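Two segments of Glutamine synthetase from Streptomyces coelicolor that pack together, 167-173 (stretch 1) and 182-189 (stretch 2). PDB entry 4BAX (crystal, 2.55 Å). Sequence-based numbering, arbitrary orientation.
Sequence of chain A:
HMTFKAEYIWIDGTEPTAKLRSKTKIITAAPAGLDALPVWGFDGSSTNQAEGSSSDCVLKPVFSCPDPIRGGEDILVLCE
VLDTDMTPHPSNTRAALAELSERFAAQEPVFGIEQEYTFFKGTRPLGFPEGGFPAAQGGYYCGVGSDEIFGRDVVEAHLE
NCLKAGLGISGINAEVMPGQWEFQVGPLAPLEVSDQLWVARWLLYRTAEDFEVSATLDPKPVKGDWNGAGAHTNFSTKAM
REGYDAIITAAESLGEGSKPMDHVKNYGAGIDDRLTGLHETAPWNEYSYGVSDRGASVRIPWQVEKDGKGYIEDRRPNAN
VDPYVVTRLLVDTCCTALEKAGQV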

# COMPACT_ATOMS: atom_id res chain seq x y z
N LEU A 167 26.49 28.58 -21.33
CA LEU A 167 26.24 29.67 -20.39
C LEU A 167 27.39 29.92 -19.42
O LEU A 167 28.15 29.00 -19.10
CB LEU A 167 24.96 29.41 -19.63
CG LEU A 167 23.77 29.03 -20.49
CD1 LEU A 167 22.53 28.89 -19.55
CD2 LEU A 167 23.57 30.09 -21.57
N GLY A 168 27.55 31.17 -19.00
CA GLY A 168 28.67 31.51 -18.13
C GLY A 168 28.34 31.21 -16.68
O GLY A 168 27.96 32.09 -15.89
N ILE A 169 28.48 29.94 -16.33
CA ILE A 169 28.24 29.51 -14.97
C ILE A 169 29.59 29.46 -14.29
O ILE A 169 30.51 28.82 -14.80
CB ILE A 169 27.61 28.11 -14.94
CG1 ILE A 169 26.39 28.06 -15.87
CG2 ILE A 169 27.26 27.72 -13.52
CD1 ILE A 169 25.27 28.96 -15.42
N SER A 170 29.71 30.09 -13.12
CA SER A 170 31.00 30.10 -12.44
C SER A 170 31.07 29.07 -11.34
O SER A 170 32.17 28.62 -10.98
CB SER A 170 31.34 31.48 -11.88
OG SER A 170 30.21 32.08 -11.26
N GLY A 171 29.90 28.71 -10.81
CA GLY A 171 29.82 27.73 -9.74
C GLY A 171 28.40 27.35 -9.37
O GLY A 171 27.43 27.98 -9.81
N ILE A 172 28.30 26.28 -8.58
CA ILE A 172 27.05 25.88 -7.95
C ILE A 172 27.39 25.43 -6.54
O ILE A 172 28.52 24.99 -6.27
CB ILE A 172 26.33 24.72 -8.72
CG1 ILE A 172 27.24 23.49 -8.82
CG2 ILE A 172 25.93 25.14 -10.13
CD1 ILE A 172 26.48 22.19 -8.75
N ASN A 173 26.42 25.55 -5.64
CA ASN A 173 26.55 25.00 -4.30
C ASN A 173 25.20 24.68 -3.64
O ASN A 173 24.15 25.23 -4.03
CB ASN A 173 27.39 25.91 -3.40
CG ASN A 173 26.71 27.24 -3.12
OD1 ASN A 173 26.79 28.19 -3.91
ND2 ASN A 173 26.00 27.29 -2.00
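Stretch 2 (182-189) EFQVGPLA

The first part of stretch 2 runs antiparallel to stretch 1. The two strand axes approach to 4.6 Å, with 169° between their N-to-C directions.

Glu182 is extended and pairs with Asn173 through two backbone hydrogen bonds: Glu182 N to Asn173 O, 2.8 Å, and Asn173 N to Glu182 O, 2.9 Å. Its side chain is t at chi1 and chi2.

Phe183, with chi1 in p, faces Ile172 in a non-hydrogen-bonded pair, CA to CA 4.1 Å. Phe183 CB lies 3.5 Å from Ile172 CG2. The ring meets Ile169 obliquely, Phe183 CD1 to Ile169 CD1 being 4.2 Å.

Gln184 N donates to Gly171 O at 2.8 Å, and Gln184 O accepts from Ser170 N at 2.8 Å. Its side chain covers Gly171, where a CB would clash with Gln184 OE1. Gln184 NE2 donates to Glu182 OE2 at 2.8 Å. A water bridges Gln184 OE1 and Ser170 OG.

Val185 is extended and sits opposite Ile169, CA to CA 4.7 Å. Val185 CG2 is 4.0 Å from Ile169 CD1.

Gly186 has phi 131°, psi -175°, angles that call for glycine. Gly186 N donates to Gly168 O at 2.9 Å.

A cis peptide bond precedes Pro187, where the chain turns a corner. Leu188 CD1 reaches Gly168 CA at 4.5 Å. Ala189 is out of reach and precedes a helix as its N-cap.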

# COMPACT_ATOMS: atom_id res chain seq x y z
N GLU A 182 22.12 26.84 -5.20
CA GLU A 182 22.53 28.05 -5.88
C GLU A 182 23.43 27.76 -7.08
O GLU A 182 24.21 26.80 -7.05
CB GLU A 182 23.27 28.97 -4.92
CG GLU A 182 23.58 30.35 -5.46
CD GLU A 182 24.53 31.11 -4.54
OE1 GLU A 182 24.07 31.53 -3.43
OE2 GLU A 182 25.72 31.28 -4.90
N PHE A 183 23.27 28.55 -8.13
CA PHE A 183 24.24 28.61 -9.23
C PHE A 183 24.58 30.06 -9.53
O PHE A 183 23.74 30.95 -9.37
CB PHE A 183 23.76 27.82 -10.47
CG PHE A 183 22.57 28.43 -11.17
CD1 PHE A 183 22.73 29.45 -12.11
CD2 PHE A 183 21.28 28.01 -10.87
CE1 PHE A 183 21.62 30.02 -12.74
CE2 PHE A 183 20.18 28.58 -11.51
CZ PHE A 183 20.36 29.58 -12.45
N GLN A 184 25.82 30.32 -9.95
CA GLN A 184 26.28 31.69 -10.16
C GLN A 184 26.50 31.95 -11.65
O GLN A 184 27.25 31.21 -12.30
CB GLN A 184 27.56 31.94 -9.37
CG GLN A 184 27.40 31.74 -7.86
CD GLN A 184 28.16 30.52 -7.37
OE1 GLN A 184 29.22 30.19 -7.90
NE2 GLN A 184 27.63 29.84 -6.34
N VAL A 185 25.87 33.01 -12.16
CA VAL A 185 26.04 33.38 -13.55
C VAL A 185 26.83 34.67 -13.65
O VAL A 185 26.49 35.69 -13.02
CB VAL A 185 24.69 33.59 -14.25
CG1 VAL A 185 24.92 33.77 -15.76
CG2 VAL A 185 23.79 32.42 -14.00
N GLY A 186 27.88 34.65 -14.47
CA GLY A 186 28.71 35.82 -14.67
C GLY A 186 30.18 35.47 -14.55
O GLY A 186 30.55 34.32 -14.36
N PRO A 187 31.05 36.48 -14.62
CA PRO A 187 30.67 37.89 -14.83
C PRO A 187 30.36 38.19 -16.30
O PRO A 187 31.07 37.69 -17.19
CB PRO A 187 31.91 38.65 -14.35
CG PRO A 187 33.07 37.63 -14.39
CD PRO A 187 32.51 36.27 -14.69
N LEU A 188 29.31 38.97 -16.54
CA LEU A 188 28.83 39.24 -17.90
C LEU A 188 28.23 40.63 -18.00
O LEU A 188 27.93 41.26 -17.00
CB LEU A 188 27.79 38.19 -18.32
CG LEU A 188 28.34 36.79 -18.61
CD1 LEU A 188 27.24 35.71 -18.57
CD2 LEU A 188 29.06 36.83 -19.97
N ALA A 189 28.06 41.09 -19.24
CA ALA A 189 27.40 42.35 -19.56
C ALA A 189 25.89 42.22 -19.27
O ALA A 189 25.35 41.10 -19.33
CB ALA A 189 27.65 42.70 -21.02
O HOH W 1 31.22 31.61 -8.54